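Local coordinates for protein acetylxylan esterase / glucomannan deacetylase (Cellvibrio japonicus, PDB 2W9X) that removes acetyl groups from plant cell wall polysaccharides, deacetylating xylan and, with a large preference, glucomannan, at residues Ile240-Gly245 with Ala287-Met292. Residues are numbered along the deposited sequence; the frame is centred on the assembly and turned at random.
Sequences IVIGLG and AQFILM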
ATOM      1  N   ILE B 240       9.423   1.837   7.981  1.00 35.64           N
ATOM      2  CA  ILE B 240       9.052   3.012   8.769  1.00 36.01           C
ATOM      3  C   ILE B 240       7.524   3.180   8.799  1.00 36.16           C
ATOM      4  O   ILE B 240       6.888   3.334   7.747  1.00 36.36           O
ATOM      5  CB  ILE B 240       9.730   4.306   8.249  1.00 35.99           C
ATOM      6  CG1 ILE B 240      11.257   4.135   8.211  1.00 36.05           C
ATOM      7  CG2 ILE B 240       9.309   5.490   9.111  1.00 34.44           C
ATOM      8  CD1 ILE B 240      12.057   5.341   7.609  1.00 36.25           C
ATOM      9  N   VAL B 241       6.955   3.139  10.001  1.00 35.63           N
ATOM     10  CA  VAL B 241       5.512   3.222  10.188  1.00 35.99           C
ATOM     11  C   VAL B 241       5.201   4.573  10.814  1.00 36.20           C
ATOM     12  O   VAL B 241       5.645   4.876  11.931  1.00 37.41           O
ATOM     13  CB  VAL B 241       4.975   2.064  11.077  1.00 35.63           C
ATOM     14  CG1 VAL B 241       3.434   2.151  11.248  1.00 33.86           C
ATOM     15  CG2 VAL B 241       5.378   0.720  10.482  1.00 34.86           C
ATOM     16  N   ILE B 242       4.450   5.382  10.085  1.00 36.07           N
ATOM     17  CA  ILE B 242       4.116   6.726  10.539  1.00 35.95           C
ATOM     18  C   ILE B 242       2.614   6.784  10.798  1.00 36.29           C
ATOM     19  O   ILE B 242       1.816   6.493   9.919  1.00 36.62           O
ATOM     20  CB  ILE B 242       4.535   7.826   9.520  1.00 36.27           C
ATOM     21  CG1 ILE B 242       5.987   7.607   9.066  1.00 35.50           C
ATOM     22  CG2 ILE B 242       4.313   9.237  10.154  1.00 34.59           C
ATOM     23  CD1 ILE B 242       6.463   8.515   7.891  1.00 35.25           C
ATOM     24  N   GLY B 243       2.238   7.156  12.009  1.00 36.62           N
ATOM     25  CA  GLY B 243       0.816   7.319  12.356  1.00 37.47           C
ATOM     26  C   GLY B 243       0.635   8.733  12.879  1.00 37.73           C
ATOM     27  O   GLY B 243       0.844   8.971  14.063  1.00 38.66           O
ATOM     28  N   LEU B 244       0.253   9.667  12.001  1.00 37.20           N
ATOM     29  CA  LEU B 244       0.087  11.074  12.374  1.00 37.14           C
ATOM     30  C   LEU B 244      -1.067  11.683  11.575  1.00 37.37           C
ATOM     31  O   LEU B 244      -1.238  11.374  10.387  1.00 38.17           O
ATOM     32  CB  LEU B 244       1.402  11.863  12.109  1.00 36.60           C
ATOM     33  CG  LEU B 244       2.625  11.628  13.022  1.00 35.56           C
ATOM     34  CD1 LEU B 244       3.927  12.302  12.472  1.00 34.91           C
ATOM     35  CD2 LEU B 244       2.328  12.133  14.445  1.00 35.58           C
ATOM     36  N   GLY B 245      -1.836  12.564  12.202  1.00 36.33           N
ATOM     37  CA  GLY B 245      -2.992  13.170  11.550  1.00 35.72           C
ATOM     38  C   GLY B 245      -4.236  13.233  12.432  1.00 36.48           C
ATOM     39  O   GLY B 245      -5.122  14.055  12.193  1.00 36.61           O
ATOM     40  N   ALA B 287      14.330   2.229   2.971  1.00 44.35           N
ATOM     41  CA  ALA B 287      13.114   2.296   3.789  1.00 42.87           C
ATOM     42  C   ALA B 287      11.831   2.184   2.979  1.00 42.12           C
ATOM     43  O   ALA B 287      11.657   2.846   1.959  1.00 41.26           O
ATOM     44  CB  ALA B 287      13.098   3.573   4.604  1.00 43.13           C
ATOM     45  N   GLN B 288      10.940   1.316   3.448  1.00 40.97           N
ATOM     46  CA  GLN B 288       9.599   1.210   2.904  1.00 40.44           C
ATOM     47  C   GLN B 288       8.612   1.720   3.959  1.00 39.09           C
ATOM     48  O   GLN B 288       8.745   1.413   5.152  1.00 38.28           O
ATOM     49  CB  GLN B 288       9.323  -0.230   2.444  1.00 40.36           C
ATOM     50  CG  GLN B 288      10.371  -0.710   1.436  1.00 43.01           C
ATOM     51  CD  GLN B 288      10.012  -2.009   0.739  1.00 45.62           C
ATOM     52  OE1 GLN B 288       8.926  -2.146   0.162  1.00 48.62           O
ATOM     53  NE2 GLN B 288      10.937  -2.967   0.769  1.00 47.29           N
ATOM     54  N   PHE B 289       7.651   2.529   3.513  1.00 37.87           N
ATOM     55  CA  PHE B 289       6.841   3.353   4.404  1.00 37.27           C
ATOM     56  C   PHE B 289       5.408   2.830   4.512  1.00 37.16           C
ATOM     57  O   PHE B 289       4.811   2.404   3.522  1.00 36.50           O
ATOM     58  CB  PHE B 289       6.820   4.815   3.918  1.00 36.65           C
ATOM     59  CG  PHE B 289       8.176   5.490   3.935  1.00 37.27           C
ATOM     60  CD1 PHE B 289       8.636   6.128   5.073  1.00 36.51           C
ATOM     61  CD2 PHE B 289       8.993   5.482   2.796  1.00 37.05           C
ATOM     62  CE1 PHE B 289       9.897   6.752   5.078  1.00 34.87           C
ATOM     63  CE2 PHE B 289      10.233   6.110   2.791  1.00 37.43           C
ATOM     64  CZ  PHE B 289      10.689   6.738   3.936  1.00 36.41           C
ATOM     65  N   ILE B 290       4.874   2.862   5.727  1.00 37.47           N
ATOM     66  CA  ILE B 290       3.472   2.517   5.967  1.00 37.21           C
ATOM     67  C   ILE B 290       2.814   3.670   6.706  1.00 36.64           C
ATOM     68  O   ILE B 290       3.199   3.999   7.818  1.00 36.66           O
ATOM     69  CB  ILE B 290       3.315   1.202   6.750  1.00 37.27           C
ATOM     70  CG1 ILE B 290       3.922   0.028   5.959  1.00 38.02           C
ATOM     71  CG2 ILE B 290       1.823   0.922   7.059  1.00 36.93           C
ATOM     72  CD1 ILE B 290       3.941  -1.290   6.712  1.00 38.47           C
ATOM     73  N   LEU B 291       1.807   4.271   6.083  1.00 35.33           N
ATOM     74  CA  LEU B 291       1.116   5.399   6.687  1.00 35.35           C
ATOM     75  C   LEU B 291      -0.176   4.885   7.292  1.00 35.95           C
ATOM     76  O   LEU B 291      -1.055   4.409   6.574  1.00 35.94           O
ATOM     77  CB  LEU B 291       0.872   6.504   5.646  1.00 34.48           C
ATOM     78  CG  LEU B 291       2.098   6.900   4.805  1.00 33.56           C
ATOM     79  CD1 LEU B 291       1.839   8.241   4.089  1.00 31.96           C
ATOM     80  CD2 LEU B 291       3.415   6.987   5.634  1.00 32.95           C
ATOM     81  N   MET B 292      -0.249   4.938   8.615  1.00 36.44           N
ATOM     82  CA  MET B 292      -1.256   4.207   9.385  1.00 38.76           C
ATOM     83  C   MET B 292      -2.173   5.167  10.148  1.00 38.67           C
ATOM     84  O   MET B 292      -1.689   5.997  10.908  1.00 39.10           O
ATOM     85  CB  MET B 292      -0.515   3.269  10.348  1.00 38.97           C
ATOM     86  CG  MET B 292      -1.391   2.452  11.273  1.00 41.26           C
ATOM     87  SD  MET B 292      -0.333   1.223  12.045  1.00 42.23           S
ATOM     88  CE  MET B 292      -1.531   0.463  13.132  1.00 41.15           C
TER
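The carbonyl O of Ile-240 is held from the neighbouring strand twice: it accepts a nearly straight hydrogen bond from Ile-290 N, N to O 2.9 Å (N-H...O 164°), and the CA-H of Phe-289 adds a weaker contact, CA to O 3.3 Å. Ile-242 O repeats the scheme two residues on, taking the N-H of Met-292 and the CA-H of Leu-291. In return Ile-240 N and Ile-242 N donate to Gln-288 O and Ile-290 O, so the even-numbered residues of 240-243 bond on this edge, while Val-241 turns its backbone to Glu-146 and Ile-148 of strand 144-149. On one face, Ile-240 and Phe-289 lie side by side and point the same way. The CG1 branch of Ile-240 runs anti to its carbonyl carbon (chi1 -56°), and CD1 beyond it lies 3.6 Å from Phe-289 CE1 and equally 3.6 Å from Ala-287 CB, meeting the ring obliquely. Next along, Ile-242 CD1 reaches Leu-291 CD2 at 4.1 Å; helix 262-283 covers this layer through Tyr-273, Val-277 and Leu-280. The opposite face carries Val-241, whose CG1, anti to its backbone N (chi1 -179°), lies 4.0 Å from Met-292 SD, part of a side chain extended beyond CG. Helix 339-354 packs on Ile-290 and Met-292 there. Helix 262-283 lies in the connection between these adjacent parallel strands, which makes the pair a beta-alpha-beta unit in the five-stranded parallel sheet of an SGNH (GDSL-like) hydrolase; just past Gly-243 the chain leads to Asn-247, which by similarity stabilises the transition state.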